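Local coordinates for protein prolyl-ACP dehydrogenase (Oscillatoria sp., PDB 4IRN) that oxidises a prolyl group carried on an acyl carrier protein, with FAD as cofactor, on the route to the cyanotoxin anatoxin-a, at residues V408-A411 with K412-L416; S396-Y399 with S400-E404. All coordinates share one frame; numbering follows the deposited sequence.

Contact 1: V408-A411 with K412-L416; sequences VVIA and KFLGL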
ATOM      1  N   VAL A 408     -11.431 -10.871 -10.670  1.00 17.61           N
ATOM      2  CA  VAL A 408     -11.607 -11.606 -11.929  1.00 17.52           C
ATOM      3  C   VAL A 408     -12.995 -11.267 -12.525  1.00 21.21           C
ATOM      4  O   VAL A 408     -13.080 -10.992 -13.725  1.00 22.08           O
ATOM      5  CB  VAL A 408     -11.376 -13.134 -11.747  1.00 21.44           C
ATOM      6  CG1 VAL A 408     -11.849 -13.931 -12.960  1.00 20.93           C
ATOM      7  CG2 VAL A 408      -9.910 -13.436 -11.447  1.00 21.24           C
ATOM      8  N   VAL A 409     -14.059 -11.246 -11.681  1.00 15.06           N
ATOM      9  CA  VAL A 409     -15.430 -10.910 -12.076  1.00 14.04           C
ATOM     10  C   VAL A 409     -15.479  -9.469 -12.629  1.00 18.02           C
ATOM     11  O   VAL A 409     -16.025  -9.264 -13.713  1.00 18.95           O
ATOM     12  CB  VAL A 409     -16.440 -11.162 -10.922  1.00 17.96           C
ATOM     13  CG1 VAL A 409     -17.825 -10.587 -11.243  1.00 17.77           C
ATOM     14  CG2 VAL A 409     -16.545 -12.652 -10.595  1.00 17.64           C
ATOM     15  N   ILE A 410     -14.854  -8.496 -11.925  1.00 12.87           N
ATOM     16  CA  ILE A 410     -14.797  -7.091 -12.343  1.00 12.01           C
ATOM     17  C   ILE A 410     -14.096  -6.967 -13.699  1.00 16.07           C
ATOM     18  O   ILE A 410     -14.629  -6.316 -14.606  1.00 16.32           O
ATOM     19  CB  ILE A 410     -14.201  -6.156 -11.233  1.00 14.84           C
ATOM     20  CG1 ILE A 410     -15.101  -6.152  -9.961  1.00 14.55           C
ATOM     21  CG2 ILE A 410     -13.963  -4.707 -11.748  1.00 14.65           C
ATOM     22  CD1 ILE A 410     -14.393  -5.849  -8.660  1.00 12.01           C
ATOM     23  N   ALA A 411     -12.941  -7.644 -13.855  1.00 12.02           N
ATOM     24  CA  ALA A 411     -12.156  -7.654 -15.093  1.00 11.39           C
ATOM     25  C   ALA A 411     -12.976  -8.138 -16.300  1.00 15.85           C
ATOM     26  O   ALA A 411     -12.862  -7.546 -17.373  1.00 14.42           O
ATOM     27  CB  ALA A 411     -10.912  -8.507 -14.918  1.00 11.61           C
ATOM     28  N   LYS A 412     -13.834  -9.176 -16.109  1.00 14.04           N
ATOM     29  CA  LYS A 412     -14.705  -9.738 -17.154  1.00 14.27           C
ATOM     30  C   LYS A 412     -15.738  -8.712 -17.591  1.00 18.10           C
ATOM     31  O   LYS A 412     -15.942  -8.549 -18.789  1.00 16.92           O
ATOM     32  CB  LYS A 412     -15.385 -11.040 -16.703  1.00 17.39           C
ATOM     33  CG  LYS A 412     -14.430 -12.173 -16.343  1.00 37.31           C
ATOM     34  CD  LYS A 412     -14.082 -13.059 -17.510  1.00 51.69           C
ATOM     35  CE  LYS A 412     -13.004 -14.056 -17.161  1.00 64.54           C
ATOM     36  NZ  LYS A 412     -12.616 -14.868 -18.347  1.00 73.87           N
ATOM     37  N   PHE A 413     -16.350  -7.982 -16.622  1.00 16.68           N
ATOM     38  CA  PHE A 413     -17.321  -6.910 -16.889  1.00 17.24           C
ATOM     39  C   PHE A 413     -16.698  -5.748 -17.667  1.00 23.63           C
ATOM     40  O   PHE A 413     -17.403  -5.077 -18.416  1.00 23.98           O
ATOM     41  CB  PHE A 413     -17.949  -6.396 -15.590  1.00 18.89           C
ATOM     42  CG  PHE A 413     -19.113  -7.227 -15.113  1.00 20.77           C
ATOM     43  CD1 PHE A 413     -20.369  -7.088 -15.691  1.00 23.66           C
ATOM     44  CD2 PHE A 413     -18.960  -8.142 -14.080  1.00 23.11           C
ATOM     45  CE1 PHE A 413     -21.441  -7.866 -15.257  1.00 24.59           C
ATOM     46  CE2 PHE A 413     -20.034  -8.919 -13.646  1.00 25.86           C
ATOM     47  CZ  PHE A 413     -21.266  -8.779 -14.240  1.00 23.90           C
ATOM     48  N   LEU A 414     -15.379  -5.520 -17.492  1.00 21.13           N
ATOM     49  CA  LEU A 414     -14.628  -4.469 -18.178  1.00 20.71           C
ATOM     50  C   LEU A 414     -14.341  -4.852 -19.627  1.00 26.04           C
ATOM     51  O   LEU A 414     -14.080  -3.979 -20.448  1.00 26.60           O
ATOM     52  CB  LEU A 414     -13.326  -4.135 -17.430  1.00 20.39           C
ATOM     53  CG  LEU A 414     -13.464  -3.450 -16.059  1.00 24.56           C
ATOM     54  CD1 LEU A 414     -12.111  -3.332 -15.367  1.00 24.75           C
ATOM     55  CD2 LEU A 414     -14.109  -2.084 -16.185  1.00 25.65           C
ATOM     56  N   GLY A 415     -14.416  -6.146 -19.927  1.00 22.28           N
ATOM     57  CA  GLY A 415     -14.217  -6.693 -21.264  1.00 22.23           C
ATOM     58  C   GLY A 415     -12.975  -7.542 -21.435  1.00 27.46           C
ATOM     59  O   GLY A 415     -12.730  -8.069 -22.522  1.00 28.23           O
ATOM     60  N   LEU A 416     -12.179  -7.687 -20.369  1.00 24.07           N
ATOM     61  CA  LEU A 416     -10.928  -8.448 -20.383  1.00 26.01           C
ATOM     62  C   LEU A 416     -11.142  -9.978 -20.315  1.00 42.73           C
ATOM     63  O   LEU A 416     -10.235 -10.746 -20.714  1.00 42.90           O
ATOM     64  CB  LEU A 416     -10.004  -7.971 -19.245  1.00 25.95           C
ATOM     65  CG  LEU A 416      -9.817  -6.451 -19.079  1.00 30.52           C
ATOM     66  CD1 LEU A 416      -9.267  -6.133 -17.705  1.00 30.47           C
ATOM     67  CD2 LEU A 416      -8.944  -5.864 -20.186  1.00 33.08           C
ATOM     68  OXT LEU A 416     -12.216 -10.417 -19.851  1.00 65.73           O
TER
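Val409 and Phe413 run side by side off the last helix, one turn apart and pointing the same way. CG1 of Val409 comes in at the edge of the Phe413 ring, in its plane, and sits 3.7 Å from Phe413 CE2; a chi1 of 170° turns this methyl opposite the backbone N. The carbonyl Val409 O also lies at this edge, while taking the helical bond from Phe413 N at 3.2 Å. Around the helix, Ile410 CG2 comes within 4.3 Å of Leu414 CD1, and Val408 O receives Lys412 N. Beyond Leu414 the helix closes in a Schellman motif: Leu416 N reaches back to Ala411 O at 3.1 Å, Gly415 N binds Lys412 O, also at 3.1 Å, and Gly415 takes the positive phi (112°) on which the turn depends. The reversal brings Leu416 back over Ala411, its CD1 4.0 Å from Ala411 CB. Backbone bonds thus end the helix on Ala411 O and Lys412 O, while the apolar side chains of Val409, Ile410 and Phe413 pack on helix 350-375 and Leu416 packs on Leu322 of the second subunit. Leu416 O of the C-terminal carboxylate is hydrogen-bonded to Lys314 NZ of that subunit, where charge attraction probably adds to the bond.

Contact 2: S396-Y399 with S400-E404; sequences SKFY and SGTSE. With FAD (flavin-adenine dinucleotide), chain I.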
ATOM      1  N   SER A 396     -14.923 -12.506   5.808  1.00 12.05           N
ATOM      2  CA  SER A 396     -15.494 -11.738   4.696  1.00 11.95           C
ATOM      3  C   SER A 396     -14.661 -11.789   3.421  1.00 15.06           C
ATOM      4  O   SER A 396     -15.200 -11.546   2.346  1.00 14.85           O
ATOM      5  CB  SER A 396     -15.757 -10.294   5.117  1.00 16.35           C
ATOM      6  OG  SER A 396     -14.551  -9.572   5.309  1.00 28.32           O
ATOM      7  N   LYS A 397     -13.363 -12.120   3.543  1.00 11.84           N
ATOM      8  CA  LYS A 397     -12.410 -12.248   2.433  1.00 11.77           C
ATOM      9  C   LYS A 397     -12.531 -13.624   1.764  1.00 17.71           C
ATOM     10  O   LYS A 397     -11.911 -13.845   0.718  1.00 17.02           O
ATOM     11  CB  LYS A 397     -10.971 -12.004   2.920  1.00 12.66           C
ATOM     12  CG  LYS A 397     -10.714 -10.562   3.326  1.00 15.15           C
ATOM     13  CD  LYS A 397      -9.278 -10.298   3.675  1.00 26.23           C
ATOM     14  CE  LYS A 397      -8.477  -9.830   2.494  1.00 44.43           C
ATOM     15  NZ  LYS A 397      -7.151  -9.354   2.947  1.00 58.01           N
ATOM     16  N   PHE A 398     -13.342 -14.541   2.362  1.00 14.95           N
ATOM     17  CA  PHE A 398     -13.547 -15.905   1.860  1.00 14.85           C
ATOM     18  C   PHE A 398     -14.995 -16.238   1.508  1.00 19.52           C
ATOM     19  O   PHE A 398     -15.227 -16.812   0.436  1.00 18.80           O
ATOM     20  CB  PHE A 398     -12.915 -16.944   2.796  1.00 16.33           C
ATOM     21  CG  PHE A 398     -11.468 -16.632   3.093  1.00 18.09           C
ATOM     22  CD1 PHE A 398     -10.499 -16.738   2.101  1.00 20.90           C
ATOM     23  CD2 PHE A 398     -11.085 -16.162   4.343  1.00 20.94           C
ATOM     24  CE1 PHE A 398      -9.170 -16.418   2.363  1.00 21.89           C
ATOM     25  CE2 PHE A 398      -9.753 -15.844   4.608  1.00 23.96           C
ATOM     26  CZ  PHE A 398      -8.807 -15.971   3.614  1.00 22.26           C
ATOM     27  N   TYR A 399     -15.974 -15.868   2.375  1.00 16.13           N
ATOM     28  CA  TYR A 399     -17.377 -16.102   2.030  1.00 15.45           C
ATOM     29  C   TYR A 399     -17.838 -15.075   1.003  1.00 20.42           C
ATOM     30  O   TYR A 399     -17.241 -13.992   0.919  1.00 21.43           O
ATOM     31  CB  TYR A 399     -18.303 -16.219   3.252  1.00 15.92           C
ATOM     32  CG  TYR A 399     -18.457 -14.980   4.101  1.00 16.51           C
ATOM     33  CD1 TYR A 399     -19.272 -13.927   3.692  1.00 18.09           C
ATOM     34  CD2 TYR A 399     -17.923 -14.923   5.384  1.00 16.81           C
ATOM     35  CE1 TYR A 399     -19.461 -12.805   4.494  1.00 17.91           C
ATOM     36  CE2 TYR A 399     -18.123 -13.814   6.203  1.00 17.22           C
ATOM     37  CZ  TYR A 399     -18.881 -12.753   5.749  1.00 20.29           C
ATOM     38  OH  TYR A 399     -19.066 -11.663   6.562  1.00 16.15           O
ATOM     39  N   SER A 400     -18.841 -15.443   0.174  1.00 16.63           N
ATOM     40  CA  SER A 400     -19.396 -14.649  -0.943  1.00 16.49           C
ATOM     41  C   SER A 400     -18.374 -14.509  -2.093  1.00 22.19           C
ATOM     42  O   SER A 400     -18.593 -13.741  -3.032  1.00 22.20           O
ATOM     43  CB  SER A 400     -19.894 -13.278  -0.471  1.00 19.37           C
ATOM     44  OG  SER A 400     -20.768 -13.374   0.643  1.00 28.33           O
ATOM     45  N   GLY A 401     -17.281 -15.270  -2.008  1.00 19.60           N
ATOM     46  CA  GLY A 401     -16.190 -15.257  -2.973  1.00 19.66           C
ATOM     47  C   GLY A 401     -14.957 -14.569  -2.426  1.00 23.67           C
ATOM     48  O   GLY A 401     -15.067 -13.634  -1.627  1.00 22.19           O
ATOM     49  N   THR A 402     -13.766 -15.032  -2.849  1.00 21.36           N
ATOM     50  CA  THR A 402     -12.483 -14.460  -2.421  1.00 21.10           C
ATOM     51  C   THR A 402     -12.241 -13.126  -3.120  1.00 26.03           C
ATOM     52  O   THR A 402     -12.848 -12.872  -4.163  1.00 24.76           O
ATOM     53  CB  THR A 402     -11.310 -15.413  -2.689  1.00 22.21           C
ATOM     54  OG1 THR A 402     -11.160 -15.588  -4.090  1.00 18.11           O
ATOM     55  CG2 THR A 402     -11.442 -16.754  -1.981  1.00 20.35           C
ATOM     56  N   SER A 403     -11.323 -12.295  -2.569  1.00 24.76           N
ATOM     57  CA  SER A 403     -10.956 -10.986  -3.125  1.00 25.27           C
ATOM     58  C   SER A 403     -10.476 -11.108  -4.579  1.00 29.64           C
ATOM     59  O   SER A 403     -10.862 -10.291  -5.417  1.00 30.80           O
ATOM     60  CB  SER A 403      -9.907 -10.310  -2.249  1.00 29.27           C
ATOM     61  OG  SER A 403     -10.431 -10.059  -0.954  1.00 40.16           O
ATOM     62  N   GLU A 404      -9.706 -12.173  -4.876  1.00 24.47           N
ATOM     63  CA  GLU A 404      -9.166 -12.502  -6.196  1.00 24.09           C
ATOM     64  C   GLU A 404     -10.282 -12.804  -7.199  1.00 29.63           C
ATOM     65  O   GLU A 404     -10.202 -12.351  -8.338  1.00 30.20           O
ATOM     66  CB  GLU A 404      -8.188 -13.685  -6.104  1.00 25.13           C
ATOM     67  CG  GLU A 404      -6.931 -13.411  -5.291  1.00 33.16           C
ATOM     68  CD  GLU A 404      -7.078 -13.352  -3.779  1.00 49.36           C
ATOM     69  OE1 GLU A 404      -7.759 -14.232  -3.204  1.00 28.89           O
ATOM     70  OE2 GLU A 404      -6.502 -12.424  -3.166  1.00 50.45           O
TER
HETATM   71  PA  FAD I 400     -10.255 -21.945  -3.702  1.00 24.14           P
HETATM   72  O1A FAD I 400     -11.472 -21.637  -4.482  1.00 23.50           O
HETATM   73  O2A FAD I 400      -9.750 -23.366  -3.514  1.00 25.58           O
HETATM   74  O5B FAD I 400      -9.015 -21.205  -4.340  1.00 24.59           O
HETATM   75  C5B FAD I 400      -7.736 -21.249  -3.686  1.00 26.25           C
HETATM   76  C4B FAD I 400      -7.094 -19.895  -3.821  1.00 27.38           C
HETATM   77  O4B FAD I 400      -6.748 -19.668  -5.196  1.00 26.52           O
HETATM   78  C3B FAD I 400      -7.949 -18.717  -3.348  1.00 29.43           C
HETATM   79  O3B FAD I 400      -7.282 -18.049  -2.288  1.00 30.47           O
HETATM   80  C2B FAD I 400      -8.150 -17.823  -4.583  1.00 27.73           C
HETATM   81  O2B FAD I 400      -7.702 -16.505  -4.303  1.00 28.94           O
HETATM   82  C1B FAD I 400      -7.233 -18.418  -5.653  1.00 25.74           C
HETATM   83  N9A FAD I 400      -7.874 -18.607  -6.954  1.00 21.36           N
HETATM   84  C8A FAD I 400      -8.712 -19.627  -7.317  1.00 19.70           C
HETATM   85  N7A FAD I 400      -9.191 -19.517  -8.534  1.00 20.98           N
HETATM   86  C5A FAD I 400      -8.630 -18.345  -9.008  1.00 21.60           C
HETATM   87  C6A FAD I 400      -8.748 -17.657 -10.241  1.00 22.81           C
HETATM   88  N6A FAD I 400      -9.498 -18.081 -11.261  1.00 23.64           N
HETATM   89  N1A FAD I 400      -8.066 -16.500 -10.383  1.00 22.91           N
HETATM   90  C2A FAD I 400      -7.310 -16.073  -9.368  1.00 22.30           C
HETATM   91  N3A FAD I 400      -7.112 -16.641  -8.175  1.00 22.60           N
HETATM   92  C4A FAD I 400      -7.806 -17.774  -8.047  1.00 22.64           C
HETATM   93  N1  FAD I 400     -20.154 -21.861   0.493  1.00 21.10           N
HETATM   94  C2  FAD I 400     -21.453 -22.271   0.295  1.00 20.49           C
HETATM   95  O2  FAD I 400     -21.794 -22.795  -0.765  1.00 22.20           O
HETATM   96  N3  FAD I 400     -22.398 -22.121   1.307  1.00 20.03           N
HETATM   97  C4  FAD I 400     -22.161 -21.581   2.548  1.00 21.78           C
HETATM   98  O4  FAD I 400     -23.077 -21.501   3.367  1.00 22.91           O
HETATM   99  C4X FAD I 400     -20.779 -21.152   2.767  1.00 22.15           C
HETATM  100  N5  FAD I 400     -20.462 -20.656   3.943  1.00 21.20           N
HETATM  101  C5X FAD I 400     -19.128 -20.311   4.161  1.00 20.63           C
HETATM  102  C6  FAD I 400     -18.778 -19.781   5.406  1.00 18.31           C
HETATM  103  C7  FAD I 400     -17.471 -19.397   5.687  1.00 16.93           C
HETATM  104  C7M FAD I 400     -17.152 -18.744   7.007  1.00 15.27           C
HETATM  105  C8  FAD I 400     -16.474 -19.568   4.701  1.00 18.04           C
HETATM  106  C8M FAD I 400     -15.045 -19.164   4.947  1.00 17.39           C
HETATM  107  C9  FAD I 400     -16.816 -20.112   3.470  1.00 19.55           C
HETATM  108  C9A FAD I 400     -18.124 -20.481   3.171  1.00 22.04           C
HETATM  109  N10 FAD I 400     -18.509 -21.023   1.912  1.00 23.91           N
HETATM  110  C10 FAD I 400     -19.821 -21.347   1.673  1.00 22.91           C
HETATM  111  C1' FAD I 400     -17.464 -21.309   0.903  1.00 26.51           C
HETATM  112  C2' FAD I 400     -16.830 -20.010   0.428  1.00 29.45           C
HETATM  113  O2' FAD I 400     -17.665 -19.329  -0.506  1.00 30.07           O
HETATM  114  C3' FAD I 400     -15.435 -20.270  -0.138  1.00 29.38           C
HETATM  115  O3' FAD I 400     -14.464 -19.654   0.705  1.00 29.25           O
HETATM  116  C4' FAD I 400     -15.234 -19.794  -1.578  1.00 28.98           C
HETATM  117  O4' FAD I 400     -16.168 -20.447  -2.441  1.00 28.06           O
HETATM  118  C5' FAD I 400     -13.803 -19.944  -2.062  1.00 28.52           C
HETATM  119  O5' FAD I 400     -13.451 -21.333  -2.174  1.00 28.90           O
HETATM  120  P   FAD I 400     -12.090 -21.870  -1.508  1.00 26.31           P
HETATM  121  O1P FAD I 400     -11.834 -21.236  -0.192  1.00 26.16           O
HETATM  122  O2P FAD I 400     -12.407 -23.340  -1.631  1.00 27.05           O
HETATM  123  O3P FAD I 400     -10.708 -21.487  -2.221  1.00 27.17           O
HETATM  124  O   HOH W   1      -8.769 -12.806  -0.120  1.00 20.17           O
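The loop leading into helix 403-414 forms one wall of the FAD site, and it makes its corner with a type II beta turn from Phe398 to Gly401. Tyr399 and Ser400 hold the two central positions, with Ser400 at positive phi (68°). Phe398 points its carbonyl at the cofactor: the ribityl hydroxyl O3' of FAD donates to Phe398 O at 3.0 Å. The Phe398 side chain crosses that of Thr402 at a slant, with Thr402 CG2 near the plane of the ring at its edge, 4.2 Å from Phe398 CD1. The Tyr399 ring has Ser396 CA over one face, offset toward the rim, and Ser400 OG at its edge, 3.4 Å from Tyr399 CD1; Phe122 stacks with the same ring. Ser400 OG itself is bonded to Glu279.

Past the turn comes the Gly-Thr-Ser-Glu segment, a form of the Gly-Thr-containing stretch that carries FAD contacts in acyl-CoA dehydrogenases; here Gly401 adopts a backbone that calls for glycine and Thr402 is the N-cap. Placed between its own N and carbonyl carbon (chi1 65°), Thr402 OG1 turns forward to a weak bond with Ile405 N. Lys397 O accepts a CA-H...O contact from Thr402 CA, 3.2 Å away. A water bridges Lys397 O and Ser403 OG weakly on the side where the lysine chain passes, its CE 4.0 Å from Ser403 OG; Lys397 NZ goes on to a salt bridge with Glu373 of the third subunit. Glu404, bent at chi2 (74°), folds its carboxylate toward the adenosine ribose, with OE1 lying close to FAD O2B, while OE2 pairs with Lys321 of the third subunit.

Overall arrangement
Helix 403-414 joins the two contacts: contact 2 lies at its start and contact 1 at its end, their centres about 17 Å apart, with no direct touch between them. Contact 2 is the deeper, its centre about 11 Å from the centre of the chain against about 24 Å for contact 1. FAD runs alongside. Residues 396-404 meet the flavin end, the ribityl chain and the adenosine ribose, and a turn further on Val408 of contact 1 touches the cofactor at its adenine, about 6 Å from Glu404 between nearest side-chain atoms. Different neighbours complete the two ends, the third subunit beside contact 2 and the second beside contact 1.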